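Local coordinates for protein monomethylamine methyltransferase MtmB1 (Methanosarcina barkeri, PDB 1NTH) that catalyses transfer of the methyl group from monomethylamine to the corrinoid cofactor of its partner protein MtmC, a step of methanogenesis from methylamine, at residues Lys100-Gly105 against Val111-Arg116; Gly107-Asn112 against Gly195-Gly200; Ala291-Asp296 against Arg361-Gly366. All coordinates share one frame; numbering follows the deposited sequence.

Interaction 1 of 3, residues Lys100-Gly105 against Val111-Arg116; sequences KEFVLG and VNVRKR
Phe-102 takes the torsion that sets CG between its own backbone N and carbonyl carbon (chi1 58°), and this leans the ring over Val-113. Val-113 CB lies under one face of the Phe-102 ring, 3.9 Å from the centroid, as a CH-pi contact. The Val-113 CG2 branch reaches Phe-102 CE1 at 3.5 Å and also touches Leu-104 CD1. Glu-101 has the same kind of first torsion (chi1 67°), and its chain then runs straight alongside Arg-114.

The two strands form an antiparallel beta hairpin. Phe-102 with Val-113 and Leu-104 with Val-111 are hydrogen-bonded pairs. The shortest of the four backbone bonds joins Val-113 N to Phe-102 O at 2.8 Å. Between these pairs, Val-103 CG2 packs on Asn-112 ND2 at 3.4 Å.

Glu-101 OE2 meets Arg-114 NE at the guanidinium edge, at 3.3 Å, in a weak bond of a salt bridge. A water joins Glu-101 OE2 to Asn-112 ND2. Glu-101 OE1 pairs with Arg-114 of the second subunit, and Arg-114 NH1 with Glu-101 of the third. One face is thus apolar, with Phe-102, Leu-104, Val-111 and Val-113. The other carries Glu-101, Asn-112 and Arg-114 beside Val-103, and its charges join neighbouring subunits, consistent with the homotrimer.

Interaction 2 of 3, residues Gly107-Asn112 against Gly195-Gly200; sequences GRDAVN and GRPGMG
The carboxylate of Asp-109 and the guanidinium of Arg-196 are the flat groups here, their planes 70° apart. One face of the Arg-196 guanidinium carries Met-199 SD, 3.6 Å above the plane and offset toward the rim. The carboxylate sits against the backbone of the turn that follows Gly-195. Asp-109 OD1 is met on its anti side by Gly-198 N, 2.8 Å away and 21° out of the carboxylate plane. Asp-109 OD2 lies near Arg-196 CB, at 3.6 Å.

Asp-109 and Arg-196 do not form a direct salt bridge, since Asp-109 OD2 and Arg-196 NE are 4.5 Å apart. A water spans the gap, 2.6 Å from Asp-109 OD2, and accepts from Arg-196 NE. Two more waters donate to Asp-109 O. One of them accepts from Arg-196 NH2 and the other from Gly-200 N.

Arg-196 to Met-199 form a type I beta turn. Asp-109 OD1 takes the N-H of its third residue, Gly-198. Asp-109 CB packs on the backbone of the same residue, 3.5 Å from Gly-198 C. Asp-109 OD1 also bonds Ser-253 OG of the third subunit, so this carboxylate oxygen is shared between the turn and a neighbouring subunit.

Gly-195 is the C-prime residue of the Schellman motif that ends helix 174-193. Pro-197 and Met-199 pack back on that helix, at Ala-192 and Cys-191. Arg-196 reaches Val-153 O, just before strand 155-156. The other segment leads into hairpin strand 111-114.

Interaction 3 of 3, residues Ala291-Asp296 against Arg361-Gly366; sequences ASWHLD and REILSG
Strands 293-300 and 363-366 belong to the parallel sheet of the TIM barrel. They are not neighbours in it, because strand 330-333 lies between them and pairs with both. The contact is therefore made by side chains alone.

Ile-363 CD1 stands over the six-membered ring of Trp-293, 3.5 Å from its centroid and only 4° off the ring normal. This is a CH-pi contact over the centre of the face. The two side chains cross at about a right angle. Ile-363 CG2 adds a contact near the far end of the ring, 3.9 Å from Trp-293 CH2. The indole N-H is used by another strand, since Trp-293 NE1 bonds Ser-227 OG.

Farther along, Leu-295 CD1 packs on Ser-365 CB at 4.1 Å. Ser-365 OG hydrogen-bonds Gln-127 and O2 of the pyrrolysine at position 202, so this apolar touch borders the residue encoded by UAG.

The third tie is ionic. Arg-361 NH2 and Asp-296 OD2 form a salt bridge at 2.9 Å. Its hydrogen bond is bent and weak, at 129°, and the carboxylate and guanidinium planes are steeply inclined to each other. The Arg-361 chain turns at chi2 (-72°), which carries the guanidinium over to Asp-296. Arg-361 NH1 also bonds His-282 NE2 of helix 271-288, and this second partner joins the pair to the helical layer.

Trp-293 and Leu-295 pack on Met-257 of strand 255-259. Arg-361 lies against Asp-356 of helix 343-359, which leads into strand 363-366.

How the interactions relate
Interactions 1 and 2 share Val-111 and Asn-112. Their centres are about 13 Å apart, and Ala-110 CB packs on Leu-104 O at 3.6 Å where the hairpin turns. Interaction 1 also meets interaction 3, with centres about 11 Å apart. There the ring of Phe-102 lies near that of Trp-293. Arg-116 N bonds Glu-362 OE2 and Arg-116 NH1 bonds Arg-361 O, both at 2.8 Å. The hairpin thus lies against the barrel strands. Interactions 2 and 3 do not touch; their nearest atoms are about 7 Å apart. Interaction 3 reaches the pyrrolysine at position 202 through Ser-365 OG, while interactions 1 and 2 both reach the third subunit.

Interaction 1 of 3, residues Lys100-Gly105 against Val111-Arg116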
ATOM      1  N   LYS A 100      25.760  -6.969   0.369  1.00 18.38           N
ATOM      2  CA  LYS A 100      26.665  -5.986   0.954  1.00 21.05           C
ATOM      3  C   LYS A 100      26.125  -5.298   2.197  1.00 19.15           C
ATOM      4  O   LYS A 100      26.861  -5.061   3.156  1.00 18.14           O
ATOM      5  CB  LYS A 100      27.015  -4.920  -0.086  0.55 23.74           C
ATOM      6  CG  LYS A 100      27.723  -5.449  -1.320  0.55 28.37           C
ATOM      7  CD  LYS A 100      29.073  -6.045  -0.973  0.55 32.40           C
ATOM      8  CE  LYS A 100      29.821  -6.449  -2.230  0.55 35.01           C
ATOM      9  NZ  LYS A 100      31.150  -7.047  -1.931  0.55 37.26           N
ATOM     10  N   GLU A 101      24.839  -4.969   2.171  1.00 18.47           N
ATOM     11  CA  GLU A 101      24.202  -4.292   3.293  1.00 17.39           C
ATOM     12  C   GLU A 101      22.696  -4.424   3.143  1.00 16.81           C
ATOM     13  O   GLU A 101      22.200  -4.861   2.104  1.00 16.64           O
ATOM     14  CB  GLU A 101      24.586  -2.808   3.292  1.00 19.90           C
ATOM     15  CG  GLU A 101      24.017  -2.026   2.114  1.00 22.01           C
ATOM     16  CD  GLU A 101      24.443  -0.565   2.113  1.00 25.66           C
ATOM     17  OE1 GLU A 101      25.548  -0.260   1.614  1.00 26.14           O
ATOM     18  OE2 GLU A 101      23.677   0.280   2.623  1.00 27.41           O
ATOM     19  N   PHE A 102      21.965  -4.063   4.189  1.00 15.41           N
ATOM     20  CA  PHE A 102      20.513  -4.119   4.134  1.00 15.36           C
ATOM     21  C   PHE A 102      19.912  -3.321   5.276  1.00 15.49           C
ATOM     22  O   PHE A 102      20.619  -2.905   6.196  1.00 16.41           O
ATOM     23  CB  PHE A 102      20.007  -5.575   4.156  1.00 15.33           C
ATOM     24  CG  PHE A 102      20.448  -6.371   5.354  1.00 15.51           C
ATOM     25  CD1 PHE A 102      19.761  -6.284   6.559  1.00 15.72           C
ATOM     26  CD2 PHE A 102      21.553  -7.213   5.272  1.00 16.83           C
ATOM     27  CE1 PHE A 102      20.168  -7.030   7.669  1.00 16.73           C
ATOM     28  CE2 PHE A 102      21.968  -7.961   6.373  1.00 16.43           C
ATOM     29  CZ  PHE A 102      21.274  -7.868   7.573  1.00 17.08           C
ATOM     30  N   VAL A 103      18.609  -3.090   5.191  1.00 15.85           N
ATOM     31  CA  VAL A 103      17.889  -2.336   6.204  1.00 15.73           C
ATOM     32  C   VAL A 103      16.909  -3.243   6.939  1.00 15.74           C
ATOM     33  O   VAL A 103      16.235  -4.072   6.325  1.00 17.35           O
ATOM     34  CB  VAL A 103      17.095  -1.175   5.560  1.00 16.71           C
ATOM     35  CG1 VAL A 103      16.209  -0.499   6.598  1.00 16.24           C
ATOM     36  CG2 VAL A 103      18.059  -0.168   4.950  1.00 17.15           C
ATOM     37  N   LEU A 104      16.850  -3.093   8.260  1.00 14.65           N
ATOM     38  CA  LEU A 104      15.924  -3.864   9.083  1.00 14.41           C
ATOM     39  C   LEU A 104      14.938  -2.877   9.692  1.00 13.41           C
ATOM     40  O   LEU A 104      15.319  -1.767  10.069  1.00 15.20           O
ATOM     41  CB  LEU A 104      16.664  -4.605  10.202  1.00 14.61           C
ATOM     42  CG  LEU A 104      17.595  -5.735   9.758  1.00 14.63           C
ATOM     43  CD1 LEU A 104      18.338  -6.288  10.967  1.00 14.78           C
ATOM     44  CD2 LEU A 104      16.773  -6.835   9.080  1.00 15.77           C
ATOM     45  N   GLY A 105      13.675  -3.273   9.781  1.00 13.77           N
ATOM     46  CA  GLY A 105      12.673  -2.389  10.346  1.00 13.30           C
ATOM     47  C   GLY A 105      12.162  -1.398   9.319  1.00 14.71           C
ATOM     48  O   GLY A 105      12.563  -1.430   8.154  1.00 14.74           O
ATOM     49  N   VAL A 111      16.931   0.500  10.737  1.00 14.94           N
ATOM     50  CA  VAL A 111      18.368   0.620  10.956  1.00 15.35           C
ATOM     51  C   VAL A 111      19.143   0.003   9.801  1.00 16.74           C
ATOM     52  O   VAL A 111      18.696  -0.966   9.182  1.00 16.39           O
ATOM     53  CB  VAL A 111      18.827  -0.056  12.277  1.00 17.77           C
ATOM     54  CG1 VAL A 111      18.204   0.661  13.467  1.00 19.84           C
ATOM     55  CG2 VAL A 111      18.452  -1.530  12.280  1.00 17.62           C
ATOM     56  N   ASN A 112      20.295   0.587   9.500  1.00 15.96           N
ATOM     57  CA  ASN A 112      21.138   0.089   8.426  1.00 16.89           C
ATOM     58  C   ASN A 112      22.160  -0.894   8.959  1.00 16.74           C
ATOM     59  O   ASN A 112      22.822  -0.635   9.964  1.00 17.73           O
ATOM     60  CB  ASN A 112      21.880   1.236   7.740  1.00 17.92           C
ATOM     61  CG  ASN A 112      20.944   2.237   7.109  1.00 20.99           C
ATOM     62  OD1 ASN A 112      20.585   3.244   7.722  1.00 23.15           O
ATOM     63  ND2 ASN A 112      20.530   1.961   5.880  1.00 19.74           N
ATOM     64  N   VAL A 113      22.281  -2.029   8.284  1.00 15.47           N
ATOM     65  CA  VAL A 113      23.256  -3.038   8.666  1.00 15.44           C
ATOM     66  C   VAL A 113      24.345  -3.023   7.600  1.00 15.60           C
ATOM     67  O   VAL A 113      24.096  -3.371   6.443  1.00 16.41           O
ATOM     68  CB  VAL A 113      22.629  -4.445   8.724  1.00 15.61           C
ATOM     69  CG1 VAL A 113      23.686  -5.467   9.165  1.00 16.69           C
ATOM     70  CG2 VAL A 113      21.453  -4.448   9.688  1.00 17.40           C
ATOM     71  N   ARG A 114      25.542  -2.593   7.992  1.00 16.83           N
ATOM     72  CA  ARG A 114      26.674  -2.524   7.075  1.00 16.67           C
ATOM     73  C   ARG A 114      27.863  -3.283   7.658  1.00 16.84           C
ATOM     74  O   ARG A 114      27.924  -3.528   8.861  1.00 18.33           O
ATOM     75  CB  ARG A 114      27.046  -1.061   6.810  1.00 19.58           C
ATOM     76  CG  ARG A 114      25.892  -0.246   6.223  1.00 22.98           C
ATOM     77  CD  ARG A 114      26.350   1.111   5.707  1.00 25.93           C
ATOM     78  NE  ARG A 114      25.256   1.868   5.096  1.00 27.69           N
ATOM     79  CZ  ARG A 114      24.585   2.844   5.702  1.00 27.75           C
ATOM     80  NH1 ARG A 114      24.892   3.195   6.945  1.00 25.84           N
ATOM     81  NH2 ARG A 114      23.607   3.472   5.063  1.00 28.62           N
ATOM     82  N   LYS A 115      28.807  -3.656   6.803  1.00 17.35           N
ATOM     83  CA  LYS A 115      29.967  -4.418   7.252  1.00 17.42           C
ATOM     84  C   LYS A 115      30.853  -3.728   8.286  1.00 17.95           C
ATOM     85  O   LYS A 115      31.064  -2.511   8.241  1.00 18.37           O
ATOM     86  CB  LYS A 115      30.835  -4.824   6.054  1.00 19.13           C
ATOM     87  CG  LYS A 115      32.037  -5.673   6.462  1.00 21.77           C
ATOM     88  CD  LYS A 115      32.916  -6.072   5.289  1.00 25.19           C
ATOM     89  CE  LYS A 115      34.091  -6.924   5.772  1.00 24.53           C
ATOM     90  NZ  LYS A 115      34.978  -7.329   4.648  1.00 28.65           N
ATOM     91  N   ARG A 116      31.362  -4.526   9.225  1.00 17.92           N
ATOM     92  CA  ARG A 116      32.277  -4.045  10.258  1.00 17.91           C
ATOM     93  C   ARG A 116      33.565  -4.847  10.132  1.00 19.09           C
ATOM     94  O   ARG A 116      33.539  -6.032   9.803  1.00 19.00           O
ATOM     95  CB  ARG A 116      31.711  -4.264  11.666  1.00 17.31           C
ATOM     96  CG  ARG A 116      30.561  -3.349  12.047  1.00 17.23           C
ATOM     97  CD  ARG A 116      30.169  -3.523  13.517  1.00 15.93           C
ATOM     98  NE  ARG A 116      31.198  -3.038  14.442  1.00 16.26           N
ATOM     99  CZ  ARG A 116      31.995  -3.818  15.170  1.00 17.92           C
ATOM    100  NH1 ARG A 116      31.895  -5.141  15.094  1.00 15.59           N
ATOM    101  NH2 ARG A 116      32.894  -3.273  15.981  1.00 16.62           N
TER
HETATM  102  O   HOH W   1      28.423  -2.930   3.980  1.00 18.80           O
HETATM  103  O   HOH W   2      21.753  -0.363   4.552  1.00 31.22           O

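Interaction 2 of 3, residues Gly107-Asn112 against Gly195-Gly200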
ATOM      1  N   GLY A 107      10.164   2.847   8.787  1.00 14.23           N
ATOM      2  CA  GLY A 107       9.931   4.160   9.358  1.00 14.56           C
ATOM      3  C   GLY A 107      11.116   4.720  10.116  1.00 14.13           C
ATOM      4  O   GLY A 107      12.270   4.454   9.782  1.00 13.73           O
ATOM      5  N   ARG A 108      10.828   5.509  11.147  1.00 13.45           N
ATOM      6  CA  ARG A 108      11.877   6.117  11.960  1.00 14.13           C
ATOM      7  C   ARG A 108      12.741   5.074  12.672  1.00 14.34           C
ATOM      8  O   ARG A 108      13.913   5.315  12.960  1.00 14.43           O
ATOM      9  CB  ARG A 108      11.239   7.045  13.006  1.00 14.92           C
ATOM     10  CG  ARG A 108      12.219   7.763  13.935  1.00 15.55           C
ATOM     11  CD  ARG A 108      12.537   6.970  15.206  1.00 16.52           C
ATOM     12  NE  ARG A 108      13.623   7.589  15.967  1.00 16.56           N
ATOM     13  CZ  ARG A 108      13.489   8.645  16.771  1.00 17.75           C
ATOM     14  NH1 ARG A 108      12.305   9.220  16.948  1.00 15.87           N
ATOM     15  NH2 ARG A 108      14.558   9.147  17.379  1.00 17.16           N
ATOM     16  N   ASP A 109      12.154   3.909  12.922  1.00 15.08           N
ATOM     17  CA  ASP A 109      12.818   2.838  13.654  1.00 15.49           C
ATOM     18  C   ASP A 109      13.719   1.907  12.843  1.00 15.36           C
ATOM     19  O   ASP A 109      14.345   1.002  13.395  1.00 16.21           O
ATOM     20  CB  ASP A 109      11.746   2.036  14.394  1.00 15.76           C
ATOM     21  CG  ASP A 109      10.759   2.938  15.128  1.00 17.66           C
ATOM     22  OD1 ASP A 109       9.534   2.809  14.904  1.00 17.67           O
ATOM     23  OD2 ASP A 109      11.214   3.788  15.925  1.00 17.93           O
ATOM     24  N   ALA A 110      13.799   2.133  11.540  1.00 13.56           N
ATOM     25  CA  ALA A 110      14.633   1.298  10.686  1.00 14.37           C
ATOM     26  C   ALA A 110      16.113   1.519  10.986  1.00 15.56           C
ATOM     27  O   ALA A 110      16.513   2.592  11.443  1.00 15.72           O
ATOM     28  CB  ALA A 110      14.345   1.610   9.216  1.00 15.02           C
ATOM     29  N   VAL A 111      16.931   0.500  10.737  1.00 14.94           N
ATOM     30  CA  VAL A 111      18.368   0.620  10.956  1.00 15.35           C
ATOM     31  C   VAL A 111      19.143   0.003   9.801  1.00 16.74           C
ATOM     32  O   VAL A 111      18.696  -0.966   9.182  1.00 16.39           O
ATOM     33  CB  VAL A 111      18.827  -0.056  12.277  1.00 17.77           C
ATOM     34  CG1 VAL A 111      18.204   0.661  13.467  1.00 19.84           C
ATOM     35  CG2 VAL A 111      18.452  -1.530  12.280  1.00 17.62           C
ATOM     36  N   ASN A 112      20.295   0.587   9.500  1.00 15.96           N
ATOM     37  CA  ASN A 112      21.138   0.089   8.426  1.00 16.89           C
ATOM     38  C   ASN A 112      22.160  -0.894   8.959  1.00 16.74           C
ATOM     39  O   ASN A 112      22.822  -0.635   9.964  1.00 17.73           O
ATOM     40  CB  ASN A 112      21.880   1.236   7.740  1.00 17.92           C
ATOM     41  CG  ASN A 112      20.944   2.237   7.109  1.00 20.99           C
ATOM     42  OD1 ASN A 112      20.585   3.244   7.722  1.00 23.15           O
ATOM     43  ND2 ASN A 112      20.530   1.961   5.880  1.00 19.74           N
ATOM     44  N   GLY A 195       6.790   3.025  21.699  1.00 16.03           N
ATOM     45  CA  GLY A 195       7.034   4.171  20.837  1.00 16.15           C
ATOM     46  C   GLY A 195       7.944   3.901  19.653  1.00 15.93           C
ATOM     47  O   GLY A 195       8.522   4.827  19.082  1.00 15.87           O
ATOM     48  N   ARG A 196       8.064   2.634  19.267  1.00 14.68           N
ATOM     49  CA  ARG A 196       8.929   2.260  18.151  1.00 15.13           C
ATOM     50  C   ARG A 196       8.217   1.204  17.301  1.00 15.57           C
ATOM     51  O   ARG A 196       8.681   0.068  17.184  1.00 15.24           O
ATOM     52  CB  ARG A 196      10.245   1.709  18.710  1.00 15.84           C
ATOM     53  CG  ARG A 196      10.878   2.631  19.755  1.00 16.09           C
ATOM     54  CD  ARG A 196      12.083   1.987  20.427  1.00 16.40           C
ATOM     55  NE  ARG A 196      13.210   1.839  19.509  1.00 16.26           N
ATOM     56  CZ  ARG A 196      14.336   1.200  19.807  1.00 16.98           C
ATOM     57  NH1 ARG A 196      14.491   0.641  21.003  1.00 15.66           N
ATOM     58  NH2 ARG A 196      15.310   1.120  18.910  1.00 17.48           N
ATOM     59  N   PRO A 197       7.090   1.581  16.677  1.00 14.48           N
ATOM     60  CA  PRO A 197       6.274   0.694  15.836  1.00 15.19           C
ATOM     61  C   PRO A 197       7.002  -0.020  14.699  1.00 14.86           C
ATOM     62  O   PRO A 197       6.632  -1.137  14.324  1.00 17.53           O
ATOM     63  CB  PRO A 197       5.185   1.623  15.288  1.00 16.31           C
ATOM     64  CG  PRO A 197       5.164   2.778  16.245  1.00 17.96           C
ATOM     65  CD  PRO A 197       6.605   2.972  16.593  1.00 15.17           C
ATOM     66  N   GLY A 198       8.028   0.625  14.155  1.00 14.77           N
ATOM     67  CA  GLY A 198       8.751   0.058  13.031  1.00 15.65           C
ATOM     68  C   GLY A 198       9.972  -0.794  13.309  1.00 14.42           C
ATOM     69  O   GLY A 198      10.717  -1.105  12.380  1.00 16.28           O
ATOM     70  N   MET A 199      10.193  -1.186  14.560  1.00 14.61           N
ATOM     71  CA  MET A 199      11.360  -2.013  14.861  1.00 13.64           C
ATOM     72  C   MET A 199      11.341  -3.334  14.104  1.00 13.74           C
ATOM     73  O   MET A 199      10.306  -3.991  14.007  1.00 14.84           O
ATOM     74  CB  MET A 199      11.453  -2.312  16.360  1.00 15.98           C
ATOM     75  CG  MET A 199      11.941  -1.152  17.197  1.00 17.29           C
ATOM     76  SD  MET A 199      12.125  -1.659  18.924  1.00 17.83           S
ATOM     77  CE  MET A 199      13.740  -2.450  18.887  1.00 17.65           C
ATOM     78  N   GLY A 200      12.494  -3.715  13.569  1.00 13.50           N
ATOM     79  CA  GLY A 200      12.575  -4.977  12.854  1.00 14.79           C
ATOM     80  C   GLY A 200      12.686  -6.107  13.860  1.00 14.69           C
ATOM     81  O   GLY A 200      13.098  -5.887  14.997  1.00 16.00           O
TER
HETATM   82  O   HOH W   3       9.099   5.845  16.299  1.00 15.78           O
HETATM   83  O   HOH W   4      14.728  -1.819  13.605  1.00 17.46           O
HETATM   84  O   HOH W   5      15.421   0.811  15.987  1.00 20.29           O
HETATM   85  O   HOH W   6      13.494   3.632  17.175  1.00 23.43           O

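Interaction 3 of 3, residues Ala291-Asp296 against Arg361-Gly366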
ATOM      1  N   ALA A 291      21.620 -16.777   2.117  1.00 15.35           N
ATOM      2  CA  ALA A 291      21.541 -15.868   3.256  1.00 14.42           C
ATOM      3  C   ALA A 291      21.962 -14.426   3.002  1.00 14.94           C
ATOM      4  O   ALA A 291      22.876 -14.155   2.219  1.00 15.03           O
ATOM      5  CB  ALA A 291      22.359 -16.427   4.418  1.00 16.20           C
ATOM      6  N   SER A 292      21.273 -13.509   3.681  1.00 14.05           N
ATOM      7  CA  SER A 292      21.593 -12.089   3.622  1.00 14.06           C
ATOM      8  C   SER A 292      22.681 -11.917   4.678  1.00 13.32           C
ATOM      9  O   SER A 292      23.600 -11.121   4.521  1.00 13.94           O
ATOM     10  CB  SER A 292      20.376 -11.238   3.991  1.00 13.83           C
ATOM     11  OG  SER A 292      19.349 -11.375   3.027  1.00 14.58           O
ATOM     12  N   TRP A 293      22.545 -12.661   5.775  1.00 13.70           N
ATOM     13  CA  TRP A 293      23.544 -12.650   6.834  1.00 12.95           C
ATOM     14  C   TRP A 293      23.517 -13.982   7.574  1.00 13.20           C
ATOM     15  O   TRP A 293      22.540 -14.730   7.489  1.00 13.59           O
ATOM     16  CB  TRP A 293      23.355 -11.464   7.804  1.00 13.89           C
ATOM     17  CG  TRP A 293      22.103 -11.421   8.645  1.00 12.91           C
ATOM     18  CD1 TRP A 293      20.854 -11.036   8.247  1.00 13.83           C
ATOM     19  CD2 TRP A 293      22.023 -11.629  10.063  1.00 13.65           C
ATOM     20  NE1 TRP A 293      20.004 -10.971   9.330  1.00 14.68           N
ATOM     21  CE2 TRP A 293      20.698 -11.333  10.457  1.00 13.58           C
ATOM     22  CE3 TRP A 293      22.946 -12.029  11.039  1.00 14.96           C
ATOM     23  CZ2 TRP A 293      20.272 -11.425  11.789  1.00 14.35           C
ATOM     24  CZ3 TRP A 293      22.523 -12.122  12.365  1.00 15.68           C
ATOM     25  CH2 TRP A 293      21.196 -11.819  12.726  1.00 13.91           C
ATOM     26  N   HIS A 294      24.605 -14.284   8.272  1.00 14.21           N
ATOM     27  CA  HIS A 294      24.716 -15.543   8.997  1.00 14.00           C
ATOM     28  C   HIS A 294      24.895 -15.333  10.490  1.00 13.42           C
ATOM     29  O   HIS A 294      25.721 -14.526  10.920  1.00 14.43           O
ATOM     30  CB  HIS A 294      25.906 -16.345   8.464  1.00 15.19           C
ATOM     31  CG  HIS A 294      26.179 -17.600   9.232  1.00 15.44           C
ATOM     32  ND1 HIS A 294      25.390 -18.725   9.127  1.00 16.75           N
ATOM     33  CD2 HIS A 294      27.139 -17.897  10.140  1.00 16.51           C
ATOM     34  CE1 HIS A 294      25.853 -19.663   9.936  1.00 17.66           C
ATOM     35  NE2 HIS A 294      26.914 -19.185  10.563  1.00 17.15           N
ATOM     36  N   LEU A 295      24.122 -16.078  11.272  1.00 13.99           N
ATOM     37  CA  LEU A 295      24.186 -15.998  12.720  1.00 14.05           C
ATOM     38  C   LEU A 295      24.952 -17.206  13.257  1.00 15.68           C
ATOM     39  O   LEU A 295      24.578 -18.351  13.004  1.00 16.04           O
ATOM     40  CB  LEU A 295      22.782 -15.990  13.316  1.00 15.40           C
ATOM     41  CG  LEU A 295      22.731 -15.891  14.844  1.00 15.66           C
ATOM     42  CD1 LEU A 295      23.185 -14.510  15.298  1.00 17.47           C
ATOM     43  CD2 LEU A 295      21.323 -16.159  15.307  1.00 15.95           C
ATOM     44  N   ASP A 296      26.020 -16.933  13.995  1.00 16.28           N
ATOM     45  CA  ASP A 296      26.858 -17.974  14.585  1.00 17.41           C
ATOM     46  C   ASP A 296      26.391 -18.191  16.023  1.00 19.21           C
ATOM     47  O   ASP A 296      25.458 -17.534  16.492  1.00 19.24           O
ATOM     48  CB  ASP A 296      28.318 -17.506  14.561  1.00 17.64           C
ATOM     49  CG  ASP A 296      29.316 -18.623  14.830  1.00 20.18           C
ATOM     50  OD1 ASP A 296      28.909 -19.777  15.092  1.00 19.80           O
ATOM     51  OD2 ASP A 296      30.529 -18.325  14.774  1.00 19.63           O
ATOM     52  N   ARG A 361      31.704  -8.572  14.339  1.00 15.58           N
ATOM     53  CA  ARG A 361      30.316  -8.974  14.100  1.00 15.87           C
ATOM     54  C   ARG A 361      29.467  -7.749  13.785  1.00 15.78           C
ATOM     55  O   ARG A 361      29.659  -6.688  14.376  1.00 15.06           O
ATOM     56  CB  ARG A 361      29.724  -9.670  15.330  1.00 16.69           C
ATOM     57  CG  ARG A 361      30.355 -11.004  15.682  1.00 16.94           C
ATOM     58  CD  ARG A 361      29.975 -12.105  14.701  1.00 19.16           C
ATOM     59  NE  ARG A 361      30.656 -13.351  15.043  1.00 17.62           N
ATOM     60  CZ  ARG A 361      30.596 -14.472  14.331  1.00 19.13           C
ATOM     61  NH1 ARG A 361      29.874 -14.527  13.219  1.00 18.33           N
ATOM     62  NH2 ARG A 361      31.284 -15.538  14.722  1.00 18.18           N
ATOM     63  N   GLU A 362      28.528  -7.896  12.855  1.00 15.04           N
ATOM     64  CA  GLU A 362      27.653  -6.785  12.503  1.00 16.06           C
ATOM     65  C   GLU A 362      26.428  -6.747  13.408  1.00 15.92           C
ATOM     66  O   GLU A 362      25.867  -5.680  13.654  1.00 17.23           O
ATOM     67  CB  GLU A 362      27.187  -6.895  11.048  1.00 17.02           C
ATOM     68  CG  GLU A 362      28.214  -6.494  10.000  1.00 17.87           C
ATOM     69  CD  GLU A 362      29.313  -7.519   9.797  1.00 20.04           C
ATOM     70  OE1 GLU A 362      29.050  -8.730   9.959  1.00 19.16           O
ATOM     71  OE2 GLU A 362      30.442  -7.112   9.452  1.00 20.23           O
ATOM     72  N   ILE A 363      26.015  -7.911  13.900  1.00 15.20           N
ATOM     73  CA  ILE A 363      24.838  -8.005  14.755  1.00 14.67           C
ATOM     74  C   ILE A 363      25.066  -8.864  16.000  1.00 15.79           C
ATOM     75  O   ILE A 363      25.687  -9.925  15.927  1.00 16.86           O
ATOM     76  CB  ILE A 363      23.646  -8.607  13.968  1.00 15.18           C
ATOM     77  CG1 ILE A 363      23.311  -7.715  12.764  1.00 14.74           C
ATOM     78  CG2 ILE A 363      22.436  -8.756  14.884  1.00 16.07           C
ATOM     79  CD1 ILE A 363      22.270  -8.315  11.824  1.00 15.90           C
ATOM     80  N   LEU A 364      24.570  -8.390  17.139  1.00 14.88           N
ATOM     81  CA  LEU A 364      24.661  -9.124  18.402  1.00 14.95           C
ATOM     82  C   LEU A 364      23.220  -9.508  18.730  1.00 16.22           C
ATOM     83  O   LEU A 364      22.369  -8.633  18.894  1.00 17.22           O
ATOM     84  CB  LEU A 364      25.224  -8.230  19.513  1.00 15.62           C
ATOM     85  CG  LEU A 364      26.515  -7.468  19.210  1.00 16.08           C
ATOM     86  CD1 LEU A 364      26.984  -6.748  20.474  1.00 18.03           C
ATOM     87  CD2 LEU A 364      27.578  -8.434  18.722  1.00 17.46           C
ATOM     88  N   SER A 365      22.943 -10.806  18.825  1.00 14.78           N
ATOM     89  CA  SER A 365      21.584 -11.277  19.098  1.00 15.52           C
ATOM     90  C   SER A 365      21.504 -11.966  20.466  1.00 16.52           C
ATOM     91  O   SER A 365      21.930 -13.112  20.617  1.00 16.61           O
ATOM     92  CB  SER A 365      21.157 -12.248  17.985  1.00 15.49           C
ATOM     93  OG  SER A 365      19.751 -12.427  17.945  1.00 16.85           O
ATOM     94  N   GLY A 366      20.956 -11.261  21.454  1.00 15.15           N
ATOM     95  CA  GLY A 366      20.846 -11.814  22.798  1.00 15.19           C
ATOM     96  C   GLY A 366      19.732 -11.174  23.607  1.00 16.15           C
ATOM     97  O   GLY A 366      19.073 -10.259  23.124  1.00 16.68           O
TER